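Local coordinates for thioredoxin family protein (Streptococcus pneumoniae, PDB 2YP6) that is a surface-exposed thioredoxin-fold lipoprotein that probably carries out thiol-disulfide exchange and contributes to resistance to extracellular oxidative stress, at residues 55-60 and 133-138. Residues are numbered along the deposited sequence; the frame is centred on the assembly and turned at random.
Sequences QSMDGK and IPVLYD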
ATOM      1  N   GLN A  55       2.914  -5.975 -11.211  1.00 20.77           N
ATOM      2  CA  GLN A  55       3.883  -5.058 -11.784  1.00 21.73           C
ATOM      3  C   GLN A  55       3.814  -3.712 -11.045  1.00 20.21           C
ATOM      4  O   GLN A  55       2.730  -3.204 -10.774  1.00 18.94           O
ATOM      5  CB  GLN A  55       3.602  -4.824 -13.279  1.00 23.53           C
ATOM      6  CG  GLN A  55       3.825  -6.037 -14.141  1.00 28.72           C
ATOM      7  CD  GLN A  55       5.267  -6.511 -14.078  1.00 36.67           C
ATOM      8  OE1 GLN A  55       5.539  -7.638 -13.680  1.00 34.51           O
ATOM      9  NE2 GLN A  55       6.196  -5.645 -14.473  1.00 39.51           N
ATOM     10  N   SER A  56       4.972  -3.134 -10.748  1.00 20.78           N
ATOM     11  CA  SER A  56       5.039  -1.800 -10.180  1.00 20.07           C
ATOM     12  C   SER A  56       4.983  -0.777 -11.312  1.00 21.48           C
ATOM     13  O   SER A  56       5.163  -1.125 -12.479  1.00 23.14           O
ATOM     14  CB  SER A  56       6.329  -1.628  -9.374  1.00 20.75           C
ATOM     15  OG  SER A  56       7.459  -1.583 -10.230  1.00 23.30           O
ATOM     16  N   MET A  57       4.723   0.473 -10.942  1.00 21.05           N
ATOM     17  CA  MET A  57       4.721   1.611 -11.849  1.00 22.65           C
ATOM     18  C   MET A  57       6.037   1.704 -12.606  1.00 31.94           C
ATOM     19  O   MET A  57       6.086   2.173 -13.752  1.00 31.12           O
ATOM     20  CB  MET A  57       4.516   2.872 -10.992  1.00 22.08           C
ATOM     21  CG  MET A  57       4.773   4.172 -11.636  1.00 32.88           C
ATOM     22  SD  MET A  57       4.102   5.414 -10.531  1.00 29.34           S
ATOM     23  CE  MET A  57       5.139   5.262  -9.090  1.00 24.41           C
ATOM     24  N   ASP A  58       7.100   1.234 -11.967  1.00 31.96           N
ATOM     25  CA  ASP A  58       8.436   1.276 -12.562  1.00 39.71           C
ATOM     26  C   ASP A  58       8.785  -0.017 -13.315  1.00 44.73           C
ATOM     27  O   ASP A  58       9.928  -0.211 -13.732  1.00 50.89           O
ATOM     28  CB  ASP A  58       9.513   1.615 -11.511  1.00 50.74           C
ATOM     29  CG  ASP A  58       9.110   1.241 -10.091  1.00 58.68           C
ATOM     30  OD1 ASP A  58       7.969   1.555  -9.673  1.00 64.94           O
ATOM     31  OD2 ASP A  58       9.944   0.633  -9.384  1.00 62.80           O
ATOM     32  N   GLY A  59       7.799  -0.890 -13.503  1.00 36.75           N
ATOM     33  CA  GLY A  59       7.940  -2.044 -14.382  1.00 36.99           C
ATOM     34  C   GLY A  59       8.637  -3.270 -13.808  1.00 36.97           C
ATOM     35  O   GLY A  59       9.163  -4.096 -14.553  1.00 34.04           O
ATOM     36  N   LYS A  60       8.633  -3.386 -12.487  1.00 29.11           N
ATOM     37  CA  LYS A  60       9.260  -4.489 -11.780  1.00 28.22           C
ATOM     38  C   LYS A  60       8.160  -5.391 -11.225  1.00 26.09           C
ATOM     39  O   LYS A  60       7.136  -4.919 -10.766  1.00 23.88           O
ATOM     40  CB  LYS A  60      10.111  -3.920 -10.632  1.00 37.17           C
ATOM     41  CG  LYS A  60      10.982  -4.913  -9.867  1.00 71.68           C
ATOM     42  CD  LYS A  60      12.116  -5.465 -10.737  1.00 58.16           C
ATOM     43  CE  LYS A  60      13.210  -6.164  -9.909  1.00 65.08           C
ATOM     44  NZ  LYS A  60      12.643  -7.150  -8.949  1.00 53.93           N
ATOM     45  N   ILE A 133       7.725   6.096  -3.258  1.00 15.91           N
ATOM     46  CA  ILE A 133       6.648   5.247  -2.763  1.00 16.25           C
ATOM     47  C   ILE A 133       6.343   4.221  -3.841  1.00 17.25           C
ATOM     48  O   ILE A 133       5.973   4.609  -4.934  1.00 16.42           O
ATOM     49  CB  ILE A 133       5.357   6.060  -2.510  1.00 20.61           C
ATOM     50  CG1 ILE A 133       5.570   7.049  -1.372  1.00 28.58           C
ATOM     51  CG2 ILE A 133       4.177   5.129  -2.186  1.00 20.31           C
ATOM     52  CD1 ILE A 133       6.025   6.409  -0.088  1.00 22.25           C
ATOM     53  N   PRO A 134       6.511   2.919  -3.550  1.00 12.77           N
ATOM     54  CA  PRO A 134       6.097   1.915  -4.536  1.00 11.34           C
ATOM     55  C   PRO A 134       4.622   1.960  -4.843  1.00 10.67           C
ATOM     56  O   PRO A 134       3.767   2.009  -3.941  1.00 10.48           O
ATOM     57  CB  PRO A 134       6.443   0.587  -3.855  1.00 13.15           C
ATOM     58  CG  PRO A 134       7.502   0.928  -2.885  1.00 17.17           C
ATOM     59  CD  PRO A 134       7.179   2.289  -2.390  1.00 15.08           C
ATOM     60  N   VAL A 135       4.312   1.916  -6.130  1.00 11.01           N
ATOM     61  CA  VAL A 135       2.925   1.810  -6.535  1.00 12.45           C
ATOM     62  C   VAL A 135       2.777   0.576  -7.392  1.00 11.82           C
ATOM     63  O   VAL A 135       3.422   0.455  -8.434  1.00 13.84           O
ATOM     64  CB  VAL A 135       2.452   3.031  -7.346  1.00 13.51           C
ATOM     65  CG1 VAL A 135       0.992   2.852  -7.765  1.00 14.10           C
ATOM     66  CG2 VAL A 135       2.636   4.322  -6.557  1.00 11.19           C
ATOM     67  N   LEU A 136       1.934  -0.337  -6.933  1.00 12.13           N
ATOM     68  CA  LEU A 136       1.698  -1.583  -7.633  1.00 10.90           C
ATOM     69  C   LEU A 136       0.375  -1.496  -8.390  1.00 11.27           C
ATOM     70  O   LEU A 136      -0.599  -0.927  -7.895  1.00 13.04           O
ATOM     71  CB  LEU A 136       1.647  -2.730  -6.641  1.00 10.74           C
ATOM     72  CG  LEU A 136       2.880  -2.888  -5.738  1.00 11.83           C
ATOM     73  CD1 LEU A 136       2.737  -4.181  -4.974  1.00 12.43           C
ATOM     74  CD2 LEU A 136       4.191  -2.834  -6.516  1.00 12.30           C
ATOM     75  N   TYR A 137       0.357  -2.094  -9.574  1.00 13.73           N
ATOM     76  CA  TYR A 137      -0.779  -1.997 -10.486  1.00 12.21           C
ATOM     77  C   TYR A 137      -1.630  -3.244 -10.406  1.00 12.37           C
ATOM     78  O   TYR A 137      -1.286  -4.276 -10.972  1.00 15.10           O
ATOM     79  CB  TYR A 137      -0.273  -1.875 -11.904  1.00 13.43           C
ATOM     80  CG  TYR A 137       0.297  -0.526 -12.290  1.00 14.91           C
ATOM     81  CD1 TYR A 137       0.202   0.569 -11.449  1.00 15.47           C
ATOM     82  CD2 TYR A 137       0.896  -0.351 -13.523  1.00 22.76           C
ATOM     83  CE1 TYR A 137       0.722   1.819 -11.824  1.00 21.87           C
ATOM     84  CE2 TYR A 137       1.399   0.885 -13.913  1.00 29.48           C
ATOM     85  CZ  TYR A 137       1.306   1.966 -13.063  1.00 28.90           C
ATOM     86  OH  TYR A 137       1.823   3.186 -13.454  1.00 28.77           O
ATOM     87  N   ASP A 138      -2.775  -3.126  -9.753  1.00 11.85           N
ATOM     88  CA  ASP A 138      -3.741  -4.214  -9.668  1.00 12.22           C
ATOM     89  C   ASP A 138      -4.632  -4.183 -10.920  1.00 17.16           C
ATOM     90  O   ASP A 138      -5.797  -3.819 -10.862  1.00 14.97           O
ATOM     91  CB  ASP A 138      -4.581  -4.058  -8.410  1.00 12.61           C
ATOM     92  CG  ASP A 138      -5.305  -5.328  -8.037  1.00 18.04           C
ATOM     93  OD1 ASP A 138      -4.809  -6.410  -8.403  1.00 24.56           O
ATOM     94  OD2 ASP A 138      -6.351  -5.237  -7.369  1.00 15.72           O
TER
HETATM   95  O   HOH W   1       0.352  -5.822 -12.458  1.00 20.96           O
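An antiparallel strand pairing joins Q55 and S56 of strand 53-56 to L136 and Y137 of strand 135-137, within the mixed central sheet of this thioredoxin fold. Strand 135-137 runs between 53-56 and 102-108, so the pairing ties the N-terminal hairpin to the core strands. Two backbone bonds hold it: Y137 N donates to Q55 O (2.9 Å), and M57 N to V135 O (2.8 Å, C=O...N angle 173°). Between them S56 and L136 form a non-hydrogen-bonded pair, with S56 CB against L136 CD2 at 3.8 Å and V62 of the hairpin touching both side chains. On the other side of the Q55/Y137 pair a water accepts from Q55 N and donates to Y137 O, in place of a direct bond. From S56 to G59 the chain reverses in a type I turn, and S56 OG accepts a bond from K60 N (3.1 Å), bracing the hairpin from within. The backbone of M57 covers one face of the Y137 ring, N over its centre and CA 4.1 Å from the centroid in a CH-pi contact. With CG anti to the backbone N (chi1 167°), its CG reaches Y137 OH, while the chain bends at chi3 and CE rests on V135 CG2 (3.7 Å). F125 of helix 120-127 touches both M57 and V135. Both direct hydrogen bonds across the contact are thus main-chain and set the register, while apolar packing covers the Y137 hydroxyl, which is buried without a hydrogen-bonding partner in the model.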